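Long-range contacts in replicase polyprotein 1a (Avian infectious bronchitis virus, PDB 3LD1), which is cut into the coronavirus non-structural proteins that serve viral replication, among them nsp2, whose own role is not settled and to which this fragment belongs: residues C16-F21 / V36-F40; P27-A33 / L132-V136; S143-M147 / I198-K202; I177-F181 / L231-N235; K207-T213 / R224-T229. The protein carries 3 engineered substitutions. All coordinates share one frame; numbering follows the deposited sequence.

Contact 1. Residues C16-F21 / V36-F40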
# COMPACT_ATOMS: atom_id res chain seq x y z
N CYS A 16 9.23 -18.94 19.40
CA CYS A 16 7.92 -18.50 19.10
C CYS A 16 7.53 -18.80 17.64
O CYS A 16 6.43 -19.28 17.35
CB CYS A 16 7.77 -17.00 19.37
SG CYS A 16 5.96 -16.85 19.29
N ASP A 17 8.45 -18.54 16.75
CA ASP A 17 8.25 -18.86 15.34
C ASP A 17 8.07 -20.35 15.10
O ASP A 17 7.16 -20.79 14.32
CB ASP A 17 9.48 -18.39 14.49
CG ASP A 17 9.47 -16.90 14.15
OD1 ASP A 17 10.54 -16.40 13.79
OD2 ASP A 17 8.39 -16.26 14.20
N ALA A 18 8.92 -21.16 15.73
CA ALA A 18 8.78 -22.60 15.46
C ALA A 18 7.44 -23.07 15.99
O ALA A 18 6.78 -23.85 15.32
CB ALA A 18 9.86 -23.40 16.03
N LEU A 19 7.07 -22.65 17.20
CA LEU A 19 5.75 -23.01 17.77
C LEU A 19 4.71 -22.56 16.75
O LEU A 19 4.06 -23.39 16.14
CB LEU A 19 5.51 -22.30 19.09
CG LEU A 19 4.11 -22.39 19.72
CD1 LEU A 19 3.66 -23.84 19.91
CD2 LEU A 19 4.12 -21.61 21.07
N PHE A 20 4.59 -21.27 16.50
CA PHE A 20 3.57 -20.82 15.54
C PHE A 20 3.56 -21.58 14.17
O PHE A 20 2.52 -21.77 13.54
CB PHE A 20 3.65 -19.30 15.25
CG PHE A 20 2.51 -18.79 14.34
CD1 PHE A 20 1.21 -18.66 14.83
CD2 PHE A 20 2.76 -18.48 12.99
CE1 PHE A 20 0.17 -18.20 13.97
CE2 PHE A 20 1.76 -17.99 12.13
CZ PHE A 20 0.46 -17.87 12.58
N PHE A 21 4.71 -22.02 13.71
CA PHE A 21 4.74 -22.63 12.41
C PHE A 21 4.14 -24.04 12.31
O PHE A 21 4.28 -24.72 11.27
CB PHE A 21 6.17 -22.63 11.95
CG PHE A 21 6.63 -21.31 11.49
CD1 PHE A 21 5.69 -20.33 11.10
CD2 PHE A 21 8.01 -21.02 11.37
CE1 PHE A 21 6.14 -19.07 10.64
CE2 PHE A 21 8.46 -19.75 10.93
CZ PHE A 21 7.54 -18.79 10.57
N VAL A 36 -3.48 -13.27 11.17
CA VAL A 36 -3.44 -14.53 11.92
C VAL A 36 -2.26 -14.58 12.93
O VAL A 36 -2.45 -14.99 14.10
CB VAL A 36 -3.36 -15.77 10.98
CG1 VAL A 36 -3.46 -17.00 11.77
CG2 VAL A 36 -4.49 -15.75 9.86
N ARG A 37 -1.06 -14.16 12.52
CA ARG A 37 0.08 -14.23 13.42
C ARG A 37 -0.10 -13.17 14.52
O ARG A 37 0.20 -13.40 15.69
CB ARG A 37 1.39 -14.07 12.63
CG ARG A 37 2.69 -14.06 13.48
CD ARG A 37 2.81 -15.32 14.28
NE ARG A 37 3.87 -15.34 15.33
CZ ARG A 37 5.11 -15.68 15.03
NH1 ARG A 37 5.41 -15.91 13.76
NH2 ARG A 37 6.04 -15.74 15.97
N GLN A 38 -0.65 -12.02 14.17
CA GLN A 38 -0.87 -10.99 15.19
C GLN A 38 -1.87 -11.49 16.25
O GLN A 38 -1.60 -11.39 17.44
CB GLN A 38 -1.26 -9.63 14.55
CG GLN A 38 -2.22 -8.80 15.41
CD GLN A 38 -2.97 -7.70 14.58
OE1 GLN A 38 -2.40 -6.66 14.16
NE2 GLN A 38 -4.27 -7.96 14.33
N LYS A 39 -2.99 -12.07 15.84
CA LYS A 39 -3.98 -12.65 16.83
C LYS A 39 -3.32 -13.68 17.75
O LYS A 39 -3.58 -13.80 18.97
CB LYS A 39 -5.11 -13.34 16.06
CG LYS A 39 -6.24 -13.94 16.90
CD LYS A 39 -7.44 -14.34 15.95
CE LYS A 39 -8.60 -14.86 16.82
NZ LYS A 39 -9.94 -14.35 16.28
N PHE A 40 -2.46 -14.46 17.14
CA PHE A 40 -1.90 -15.52 17.92
C PHE A 40 -0.90 -14.93 18.94
O PHE A 40 -0.94 -15.26 20.13
CB PHE A 40 -1.33 -16.57 16.98
CG PHE A 40 -0.41 -17.54 17.64
CD1 PHE A 40 -0.86 -18.80 18.01
CD2 PHE A 40 0.94 -17.20 17.89
CE1 PHE A 40 0.03 -19.75 18.61
CE2 PHE A 40 1.82 -18.11 18.48
CZ PHE A 40 1.37 -19.39 18.84

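Contact 2. Residues P27-A33 / L132-V136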
# COMPACT_ATOMS: atom_id res chain seq x y z
N PRO A 27 -3.12 -19.28 4.70
CA PRO A 27 -3.22 -17.77 4.62
C PRO A 27 -3.55 -17.22 3.20
O PRO A 27 -2.88 -17.54 2.22
CB PRO A 27 -1.82 -17.29 5.07
CG PRO A 27 -0.88 -18.43 4.58
CD PRO A 27 -1.72 -19.74 4.77
N LYS A 28 -4.57 -16.37 3.14
CA LYS A 28 -5.12 -15.87 1.89
C LYS A 28 -4.01 -15.08 1.15
O LYS A 28 -3.79 -15.32 -0.07
CB LYS A 28 -6.43 -15.06 2.20
CG LYS A 28 -7.02 -13.97 1.13
CD LYS A 28 -7.03 -14.44 -0.41
CE LYS A 28 -8.40 -14.23 -1.12
NZ LYS A 28 -9.02 -12.88 -0.83
N ASP A 29 -3.32 -14.17 1.88
CA ASP A 29 -2.22 -13.31 1.34
C ASP A 29 -1.49 -12.78 2.56
O ASP A 29 -1.72 -13.28 3.67
CB ASP A 29 -2.76 -12.11 0.55
CG ASP A 29 -3.90 -11.44 1.28
OD1 ASP A 29 -3.70 -11.14 2.50
OD2 ASP A 29 -5.01 -11.31 0.67
N TYR A 30 -0.68 -11.73 2.39
CA TYR A 30 0.12 -11.18 3.48
C TYR A 30 -0.75 -10.50 4.52
O TYR A 30 -0.46 -10.54 5.73
CB TYR A 30 1.17 -10.20 2.96
CG TYR A 30 2.16 -9.83 4.03
CD1 TYR A 30 1.94 -8.75 4.87
CD2 TYR A 30 3.29 -10.62 4.28
CE1 TYR A 30 2.85 -8.41 5.91
CE2 TYR A 30 4.20 -10.30 5.33
CZ TYR A 30 3.96 -9.21 6.13
OH TYR A 30 4.84 -8.92 7.13
N ALA A 31 -1.84 -9.89 4.06
CA ALA A 31 -2.78 -9.33 5.01
C ALA A 31 -3.32 -10.39 5.95
O ALA A 31 -3.30 -10.19 7.18
CB ALA A 31 -3.86 -8.55 4.32
N ASP A 32 -3.77 -11.51 5.41
CA ASP A 32 -4.34 -12.59 6.25
C ASP A 32 -3.23 -13.13 7.18
O ASP A 32 -3.34 -13.18 8.41
CB ASP A 32 -4.94 -13.69 5.32
CG ASP A 32 -5.87 -14.76 6.08
OD1 ASP A 32 -6.57 -14.49 7.11
OD2 ASP A 32 -5.92 -15.92 5.58
N ALA A 33 -2.09 -13.43 6.58
CA ALA A 33 -1.02 -14.00 7.36
C ALA A 33 -0.75 -13.06 8.50
O ALA A 33 -0.65 -13.51 9.67
CB ALA A 33 0.20 -14.19 6.51
N LEU A 132 4.88 -16.82 2.86
CA LEU A 132 4.13 -15.79 3.60
C LEU A 132 4.35 -15.88 5.12
O LEU A 132 4.39 -14.88 5.74
CB LEU A 132 2.66 -15.74 3.22
CG LEU A 132 1.98 -14.97 2.06
CD1 LEU A 132 2.81 -14.01 1.09
CD2 LEU A 132 1.16 -16.02 1.24
N TRP A 133 4.53 -17.05 5.72
CA TRP A 133 4.69 -17.08 7.19
C TRP A 133 6.10 -16.55 7.58
O TRP A 133 6.28 -15.81 8.59
CB TRP A 133 4.43 -18.48 7.81
CG TRP A 133 2.97 -19.09 7.70
CD1 TRP A 133 2.65 -20.29 7.15
CD2 TRP A 133 1.70 -18.54 8.17
NE1 TRP A 133 1.30 -20.51 7.19
CE2 TRP A 133 0.69 -19.48 7.84
CE3 TRP A 133 1.33 -17.35 8.81
CZ2 TRP A 133 -0.66 -19.28 8.12
CZ3 TRP A 133 -0.00 -17.17 9.13
CH2 TRP A 133 -1.00 -18.13 8.77
N LEU A 134 7.08 -16.91 6.77
CA LEU A 134 8.45 -16.37 6.94
C LEU A 134 8.39 -14.83 6.99
O LEU A 134 9.06 -14.18 7.83
CB LEU A 134 9.41 -16.88 5.84
CG LEU A 134 9.60 -18.41 5.89
CD1 LEU A 134 10.49 -18.93 4.79
CD2 LEU A 134 10.13 -18.94 7.25
N GLN A 135 7.52 -14.29 6.15
CA GLN A 135 7.42 -12.87 5.98
C GLN A 135 6.71 -12.26 7.16
O GLN A 135 6.66 -11.04 7.29
CB GLN A 135 6.80 -12.49 4.63
CG GLN A 135 7.70 -12.83 3.47
CD GLN A 135 6.92 -12.92 2.16
OE1 GLN A 135 5.73 -13.17 2.22
NE2 GLN A 135 7.58 -12.71 0.97
N VAL A 136 6.21 -13.10 8.06
CA VAL A 136 5.65 -12.56 9.31
C VAL A 136 6.32 -13.17 10.53
O VAL A 136 5.85 -12.99 11.64
CB VAL A 136 4.05 -12.71 9.41
CG1 VAL A 136 3.38 -11.78 8.42
CG2 VAL A 136 3.62 -14.11 9.10

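Contact 3. Residues S143-M147 / I198-K202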
# COMPACT_ATOMS: atom_id res chain seq x y z
N SER A 143 12.34 -12.53 8.85
CA SER A 143 11.32 -11.72 8.20
C SER A 143 11.98 -10.66 7.27
O SER A 143 11.58 -10.51 6.09
CB SER A 143 10.39 -11.09 9.22
OG SER A 143 11.15 -10.47 10.25
N ALA A 144 13.07 -10.01 7.73
CA ALA A 144 13.65 -8.92 6.88
C ALA A 144 14.17 -9.44 5.57
O ALA A 144 13.99 -8.81 4.53
CB ALA A 144 14.70 -8.18 7.58
N MET A 145 14.76 -10.63 5.61
CA MET A 145 15.29 -11.28 4.40
C MET A 145 14.13 -11.65 3.52
O MET A 145 14.09 -11.27 2.37
CB MET A 145 16.13 -12.55 4.78
CG MET A 145 16.68 -13.44 3.57
SD MET A 145 15.35 -14.43 2.90
CE MET A 145 14.95 -15.51 4.24
N ALA A 146 13.15 -12.39 4.07
CA ALA A 146 11.95 -12.83 3.25
C ALA A 146 11.13 -11.72 2.64
O ALA A 146 10.60 -11.87 1.51
CB ALA A 146 11.00 -13.80 4.11
N MET A 147 10.93 -10.64 3.41
CA MET A 147 10.19 -9.51 2.90
C MET A 147 10.82 -8.89 1.67
O MET A 147 10.14 -8.22 0.90
CB MET A 147 9.97 -8.43 3.97
CG MET A 147 8.96 -8.80 5.05
SD MET A 147 8.69 -7.41 6.20
CE MET A 147 9.80 -7.70 7.53
N ILE A 198 11.03 -2.91 11.22
CA ILE A 198 10.59 -4.14 10.59
C ILE A 198 9.12 -4.34 10.90
O ILE A 198 8.36 -4.71 9.99
CB ILE A 198 11.43 -5.33 11.02
CG1 ILE A 198 12.82 -5.25 10.36
CG2 ILE A 198 10.71 -6.63 10.68
CD1 ILE A 198 12.83 -5.27 8.83
N ALA A 199 8.72 -4.03 12.14
CA ALA A 199 7.33 -4.13 12.50
C ALA A 199 6.47 -3.08 11.70
O ALA A 199 5.29 -3.29 11.40
CB ALA A 199 7.21 -3.91 14.02
N ALA A 200 7.06 -1.95 11.34
CA ALA A 200 6.25 -0.98 10.61
C ALA A 200 6.05 -1.50 9.17
O ALA A 200 5.00 -1.35 8.53
CB ALA A 200 6.98 0.33 10.62
N LEU A 201 7.06 -2.19 8.70
CA LEU A 201 7.06 -2.64 7.36
C LEU A 201 6.16 -3.83 7.16
O LEU A 201 5.54 -3.99 6.11
CB LEU A 201 8.48 -3.01 7.01
CG LEU A 201 8.80 -3.18 5.58
CD1 LEU A 201 8.45 -1.84 4.92
CD2 LEU A 201 10.24 -3.43 5.62
N LYS A 202 6.08 -4.70 8.14
CA LYS A 202 5.02 -5.73 8.05
C LYS A 202 3.65 -5.05 7.96
O LYS A 202 2.85 -5.35 7.07
CB LYS A 202 5.03 -6.67 9.28
CG LYS A 202 6.32 -7.51 9.54
CD LYS A 202 6.23 -8.16 10.96
CE LYS A 202 7.33 -9.24 11.11
NZ LYS A 202 7.62 -9.45 12.57

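Contact 4. Residues I177-F181 / L231-N235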
# COMPACT_ATOMS: atom_id res chain seq x y z
N ILE A 177 10.47 3.87 -4.33
CA ILE A 177 10.54 2.46 -4.04
C ILE A 177 11.97 2.17 -3.67
O ILE A 177 12.25 1.96 -2.49
CB ILE A 177 10.06 1.58 -5.28
CG1 ILE A 177 8.58 1.28 -5.20
CG2 ILE A 177 10.88 0.21 -5.50
CD1 ILE A 177 7.71 2.33 -5.80
N VAL A 178 12.87 2.22 -4.64
CA VAL A 178 14.12 1.52 -4.49
C VAL A 178 14.77 1.93 -3.20
O VAL A 178 14.90 1.11 -2.31
CB VAL A 178 15.01 1.64 -5.71
CG1 VAL A 178 16.31 0.97 -5.45
CG2 VAL A 178 14.34 0.92 -6.84
N ARG A 179 15.11 3.20 -3.08
CA ARG A 179 15.75 3.69 -1.88
C ARG A 179 14.87 3.62 -0.64
O ARG A 179 15.40 3.46 0.46
CB ARG A 179 16.20 5.12 -2.05
CG ARG A 179 15.03 6.09 -2.13
CD ARG A 179 15.25 7.25 -1.20
NE ARG A 179 15.10 8.56 -1.85
CZ ARG A 179 15.94 9.08 -2.77
NH1 ARG A 179 16.99 8.39 -3.22
NH2 ARG A 179 15.72 10.30 -3.26
N ILE A 180 13.56 3.80 -0.80
CA ILE A 180 12.73 3.93 0.37
C ILE A 180 12.68 2.55 1.02
O ILE A 180 12.82 2.42 2.24
CB ILE A 180 11.35 4.45 0.04
CG1 ILE A 180 11.41 5.87 -0.51
CG2 ILE A 180 10.46 4.38 1.26
CD1 ILE A 180 11.80 7.01 0.48
N PHE A 181 12.51 1.53 0.18
CA PHE A 181 12.50 0.16 0.64
C PHE A 181 13.85 -0.27 1.20
O PHE A 181 13.93 -0.84 2.26
CB PHE A 181 12.14 -0.75 -0.49
CG PHE A 181 10.67 -0.78 -0.83
CD1 PHE A 181 9.74 -1.38 0.04
CD2 PHE A 181 10.19 -0.21 -2.02
CE1 PHE A 181 8.33 -1.43 -0.28
CE2 PHE A 181 8.80 -0.25 -2.35
CZ PHE A 181 7.87 -0.86 -1.46
N LEU A 231 5.57 3.70 4.54
CA LEU A 231 5.83 3.85 3.14
C LEU A 231 5.27 5.19 2.64
O LEU A 231 5.40 5.47 1.45
CB LEU A 231 5.26 2.68 2.35
CG LEU A 231 5.91 1.31 2.59
CD1 LEU A 231 5.30 0.16 1.76
CD2 LEU A 231 7.40 1.39 2.31
N ALA A 232 4.75 6.02 3.53
CA ALA A 232 4.19 7.35 3.11
C ALA A 232 5.20 8.16 2.38
O ALA A 232 4.90 9.00 1.50
CB ALA A 232 3.71 8.21 4.30
N SER A 233 6.43 7.95 2.81
CA SER A 233 7.46 8.79 2.30
C SER A 233 7.54 8.59 0.75
O SER A 233 8.13 9.40 0.04
CB SER A 233 8.73 8.48 3.04
OG SER A 233 9.26 7.26 2.55
N ILE A 234 6.95 7.54 0.19
CA ILE A 234 6.94 7.53 -1.25
C ILE A 234 5.84 8.49 -1.83
O ILE A 234 6.11 9.34 -2.69
CB ILE A 234 7.03 6.12 -1.88
CG1 ILE A 234 5.75 5.75 -2.53
CG2 ILE A 234 7.50 4.98 -0.96
CD1 ILE A 234 5.97 5.52 -3.93
N ASN A 235 4.62 8.43 -1.31
CA ASN A 235 3.67 9.48 -1.56
C ASN A 235 4.28 10.90 -1.39
O ASN A 235 3.93 11.85 -2.15
CB ASN A 235 2.49 9.31 -0.64
CG ASN A 235 1.54 8.21 -1.05
OD1 ASN A 235 0.75 7.70 -0.23
ND2 ASN A 235 1.51 7.91 -2.34

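Contact 5. Residues K207-T213 / R224-T229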
# COMPACT_ATOMS: atom_id res chain seq x y z
N LYS A 207 -0.87 -3.56 4.57
CA LYS A 207 -1.86 -2.55 4.18
C LYS A 207 -2.04 -2.61 2.72
O LYS A 207 -3.11 -2.27 2.21
CB LYS A 207 -1.56 -1.13 4.66
CG LYS A 207 -2.75 -0.17 4.43
CD LYS A 207 -2.60 1.22 5.08
CE LYS A 207 -3.71 2.22 4.67
NZ LYS A 207 -3.30 3.63 5.04
N CYS A 208 -1.05 -3.12 2.02
CA CYS A 208 -1.21 -3.11 0.64
C CYS A 208 -1.08 -4.45 -0.01
O CYS A 208 -0.97 -4.54 -1.23
CB CYS A 208 -0.34 -2.04 0.05
SG CYS A 208 1.35 -2.33 0.15
N ALA A 209 -1.16 -5.49 0.82
CA ALA A 209 -1.21 -6.83 0.28
C ALA A 209 -2.28 -6.90 -0.81
O ALA A 209 -2.02 -7.46 -1.90
CB ALA A 209 -1.55 -7.82 1.37
N LYS A 210 -3.46 -6.31 -0.51
CA LYS A 210 -4.72 -6.64 -1.20
C LYS A 210 -4.82 -5.95 -2.58
O LYS A 210 -5.04 -6.59 -3.58
CB LYS A 210 -5.93 -6.27 -0.32
CG LYS A 210 -6.98 -7.38 -0.14
CD LYS A 210 -6.81 -8.09 1.23
CE LYS A 210 -7.73 -9.34 1.38
NZ LYS A 210 -7.21 -10.43 2.33
N SER A 211 -4.67 -4.62 -2.63
CA SER A 211 -4.77 -3.88 -3.91
C SER A 211 -3.89 -2.68 -3.78
O SER A 211 -3.52 -2.29 -2.66
CB SER A 211 -6.19 -3.37 -4.04
OG SER A 211 -6.54 -2.86 -2.75
N ILE A 212 -3.55 -2.08 -4.91
CA ILE A 212 -2.90 -0.76 -4.90
C ILE A 212 -3.81 0.17 -5.69
O ILE A 212 -4.09 -0.13 -6.86
CB ILE A 212 -1.40 -0.85 -5.42
CG1 ILE A 212 -0.41 -0.88 -4.26
CG2 ILE A 212 -1.00 0.27 -6.39
CD1 ILE A 212 -0.36 -2.15 -3.51
N THR A 213 -4.30 1.24 -5.05
CA THR A 213 -5.21 2.23 -5.65
C THR A 213 -4.54 3.55 -5.75
O THR A 213 -4.28 4.18 -4.70
CB THR A 213 -6.43 2.54 -4.75
OG1 THR A 213 -6.78 1.38 -4.05
CG2 THR A 213 -7.67 3.02 -5.56
N ARG A 224 -3.05 5.36 -2.26
CA ARG A 224 -3.83 5.27 -1.02
C ARG A 224 -3.13 4.37 -0.01
O ARG A 224 -2.86 4.80 1.10
CB ARG A 224 -5.23 4.73 -1.34
CG ARG A 224 -6.15 5.77 -2.08
CD ARG A 224 -7.30 6.21 -1.15
NE ARG A 224 -8.51 5.50 -1.54
CZ ARG A 224 -9.49 6.05 -2.26
NH1 ARG A 224 -9.40 7.35 -2.63
NH2 ARG A 224 -10.54 5.30 -2.62
N GLU A 225 -2.78 3.15 -0.41
CA GLU A 225 -2.34 2.14 0.57
C GLU A 225 -1.07 2.44 1.38
O GLU A 225 -0.92 1.95 2.49
CB GLU A 225 -2.28 0.76 -0.06
CG GLU A 225 -3.64 0.28 -0.55
CD GLU A 225 -4.04 0.86 -1.89
OE1 GLU A 225 -3.22 1.49 -2.59
OE2 GLU A 225 -5.19 0.64 -2.26
N PHE A 226 -0.16 3.26 0.86
CA PHE A 226 1.00 3.71 1.62
C PHE A 226 0.67 4.80 2.57
O PHE A 226 1.56 5.21 3.31
CB PHE A 226 2.03 4.32 0.70
CG PHE A 226 2.51 3.40 -0.35
CD1 PHE A 226 2.42 2.02 -0.19
CD2 PHE A 226 3.08 3.91 -1.53
CE1 PHE A 226 2.89 1.13 -1.20
CE2 PHE A 226 3.57 3.03 -2.55
CZ PHE A 226 3.48 1.65 -2.38
N ALA A 227 -0.57 5.29 2.57
CA ALA A 227 -0.81 6.57 3.17
C ALA A 227 -0.54 6.52 4.65
O ALA A 227 0.20 7.33 5.14
CB ALA A 227 -2.22 7.18 2.84
N GLY A 228 -1.09 5.63 5.44
CA GLY A 228 -0.69 5.83 6.84
C GLY A 228 0.33 4.77 7.25
O GLY A 228 0.01 3.96 8.09
N THR A 229 1.49 4.69 6.58
CA THR A 229 2.51 3.71 6.88
C THR A 229 3.87 4.31 6.71
O THR A 229 4.03 5.43 6.18
CB THR A 229 2.43 2.54 5.90
OG1 THR A 229 3.02 2.90 4.63
CG2 THR A 229 0.94 2.10 5.72
O HOH W 1 -2.43 3.31 8.34

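Contact 1. Residues C16-F21 / V36-F40
Helix 16-20 meets helix 36-40 through Phe-20 and Arg-37, with axes 11.9 Å apart at closest and N-to-C directions at 111°. This is a crossed helix-helix packing that joins helix 13-20 to helix 30-46 in the N-terminal part of the nsp2 fragment. The helices stand well apart, and long side chains fill the interval. Phe-20 CG is anti to the backbone N (chi1 -175°), which sends the ring between Arg-37 and Phe-40. Arg-37 CD sits over one face of the Phe-20 ring, 3.4 Å from its centroid, in a CH-pi contact close to the ring normal. The guanidinium runs past the ring, tilted modestly from the ring plane, and lays one face over Phe-20 CB. Phe-40 meets Phe-20 obliquely, the ring planes 59° apart. Phe-20 CD1 lies over the rim of a Phe-40 face, 3.4 Å from Phe-40 CD2. Val-36 CG1 touches the edge of the Phe-20 ring, 4.1 Å from CZ. Leu-19 and Cys-16 border the edge of Phe-40. A buried salt bridge between Asp-17 and Arg-37 completes the contact. Arg-37 NE also bridges to Asp-41, while the two Asp-17 oxygens accept from the backbone N of Ala-138 and Lys-139. Both ends of the pair are therefore fixed by further partners. Arg-37 NH1 and NH2 approach end-on and both hold the single atom Asp-17 OD2, at 3.0 Å each, with this oxygen in the guanidinium plane.

Contact 2. Residues P27-A33 / L132-V136
Leu-132 faces the start of helix 30-46, its CG 4.1 Å from Asp-29 C and its CB near Ala-33 CB. It covers the first turn of that helix. Asp-29 is the N-cap there: its OD1 accepts from Asp-32 N at 2.9 Å. Asp-32 OD2 in turn accepts from Lys-28 N, so the bend ahead of the helix is held by side chains. Trp-133 follows, with CG anti to its carbonyl carbon (chi1 -64°), a torsion that turns the indole toward Pro-27 and Ala-33. Pro-27 CG lies off-centre over one face of the six-membered ring of Trp-133, 4.1 Å from its centroid, a CH-pi contact; Pro-27 CD is 3.5 Å from Trp-133 CZ2. Ala-33 O lies at the edge of the indole, and Ala-33 CB packs 4.0 Å from Trp-133 CZ3. Gln-135 offers its backbone O to Tyr-30 OH, a hydrogen bond of 2.8 Å. The oxygen lies near the Tyr-30 ring plane, while the hydroxyl stands above the carbonyl plane. Gln-135 CB packs against Tyr-30 CE2 at 3.5 Å, and its NE2 bonds to Ala-146 O on helix 140-162. Val-136 closes the segment by sending its two methyls different ways. CG1 passes alongside the end of the tyrosine, 3.5 Å from Tyr-30 OH, and CG2 approaches Ala-33 CB. The contact is thus mostly apolar, and its one cross-segment hydrogen bond gives the buried carbonyl of Gln-135 a donor and probably fixes the direction of the tyrosine.

Contact 3. Residues S143-M147 / I198-K202
Apolar contacts carry most of this interface, and Met-147 and Ile-198 make the nearest one. Met-147 CE lies 3.4 Å from Ile-198 CG2. The methionine runs out from its helix and bends at the last torsion (chi3 -94°), which turns the methyl toward the isoleucine. Ile-198 presents two branches. Its CG2, anti to the backbone N, takes the methionine methyl, and its CD1 reaches the methyl of Ala-144 at 3.7 Å. Further along, Met-147 SD lies 4.3 Å from Leu-201 CG. Both residues also touch Leu-185 of helix 174-185, so a third helix shares this apolar patch. The setting is a helix-helix packing in the helical part of nsp2. Segments 143-147 and 198-202, on helix 140-162 and helix 194-207, run in broadly the same sense, their axes 41° apart and 11.0 Å from each other at closest. The second kind of contact uses the aliphatic part of a lysine. Lys-202 is extended beyond CG and crosses the methionine at about a right angle. Its CG is 4.0 Å from Met-147 CE. Farther out, its CE is 4.0 Å from Ser-143 CB, so the lysine passes across the methionine and reaches the serine with its far end. The lysine side chain also touches Tyr-30 and Phe-34 of helix 30-46. Polar groups do not bond across the pair of segments. Lys-202 NZ hydrogen-bonds to the backbone O of Ala-137, just ahead of helix 140-162. Ser-143 OG bonds to the backbone oxygens of Ile-140 and Lys-139, and meets Ile-198 only through CG2, at 3.9 Å.

Contact 4. Residues I177-F181 / L231-N235
Ile-177 touches Ile-234 methyl to methyl, with CD1 to CD1 at 4.1 Å. Its CB points off, but the outer end of the chain comes back to the partner. Ile-177 also rests on Thr-155 of helix 140-162. Ile-180, one turn on, faces the second segment directly. Its CG2 is anti to the backbone N and lies 3.7 Å from Ile-234 CG2. Its CD1 passes 3.3 Å from Ser-233 OG, an alkyl-to-hydroxyl contact on the more open side. Ile-180 and Ile-234 lie at an oblique angle. Ile-177 and Ile-234 are both modelled with unstaggered first torsions, so their branch positions deserve some caution. The contact is a helix-helix packing: the middle of helix 174-185 lies against the first turn of helix 232-243, and no hydrogen bond spans the two. Phe-181 is next, its CG beside the backbone N (chi1 -78°), and its ring swings toward Leu-231. Phe-181 CE1 is 3.9 Å from Leu-231 CD2 and 4.0 Å from Leu-231 CD1, and the side chains cross at about a right angle. The phenyl ring also packs on Val-151 and Val-154 of helix 140-162, while Leu-231 touches Phe-226.

Contact 5. Residues K207-T213 / R224-T229
Glu-225 forms the tight half of this contact by turning its carboxylate to Thr-213. The chain bends at chi2 (80°), which brings the carboxylate alongside the extended backbone of Ser-211 and Ile-212. Glu-225 OE1 accepts from Thr-213 N at 2.7 Å, in a nearly straight bond (167°) on the syn side, somewhat out of the carboxylate plane. Glu-225 OE2 accepts from Thr-213 OG1 through its syn lone pair; the modelled 2.5 Å is short and its exact value doubtful. A backbone bond, Arg-224 N to Thr-213 O at 3.0 Å, lies beside them. Cys-208 CB packs on Glu-225 CB at 3.4 Å, and Cys-208 SG stands at the edge of the Phe-226 ring, 4.0 Å from CE1, a sulfur-aromatic contact. Phe-226 continues inward to Ile-234 and to Val-154 of helix 140-162.

The other half is open. Lys-207 lies stretched along the second segment, its CD 3.7 Å from Thr-229 CG2. Its ammonium group ends near Gly-228 N, 3.0 Å away, but both are donors and they do not bond. A water accepts weakly from Lys-207 NZ and donates to Gly-228 O. Arg-224 is exposed too, and only the base of its side chain lies against Thr-213 O. Thr-229 OG1 donates to Phe-226 O and accepts from Leu-231 N, as in an ST turn leading into helix 232-243. With strands 214-217 and 220-223 between the segments, the arrangement fits the base of a beta-hairpin, here closed by a glutamate that holds both the backbone and the side chain of one threonine.

From the N terminus, contact 1 closes a short loop between helix 13-20 and helix 30-46. Contact 2 opens inside that loop and closes nearly a hundred residues later, so the two cross; they touch through Phe-20 and Trp-133. Contact 3 follows in series and joins helix 140-162 to helix 194-207. It meets contact 2 where Tyr-30 packs on Lys-202. Contact 4 begins within the span of contact 3 and ends beyond it, a second crossing. Contact 5 nests inside the loop of contact 4 and meets it at Phe-226. A salt bridge from Asp-29 to Lys-210 ties contact 5 back to contact 2. Together they connect the N-terminal helices with the central ones.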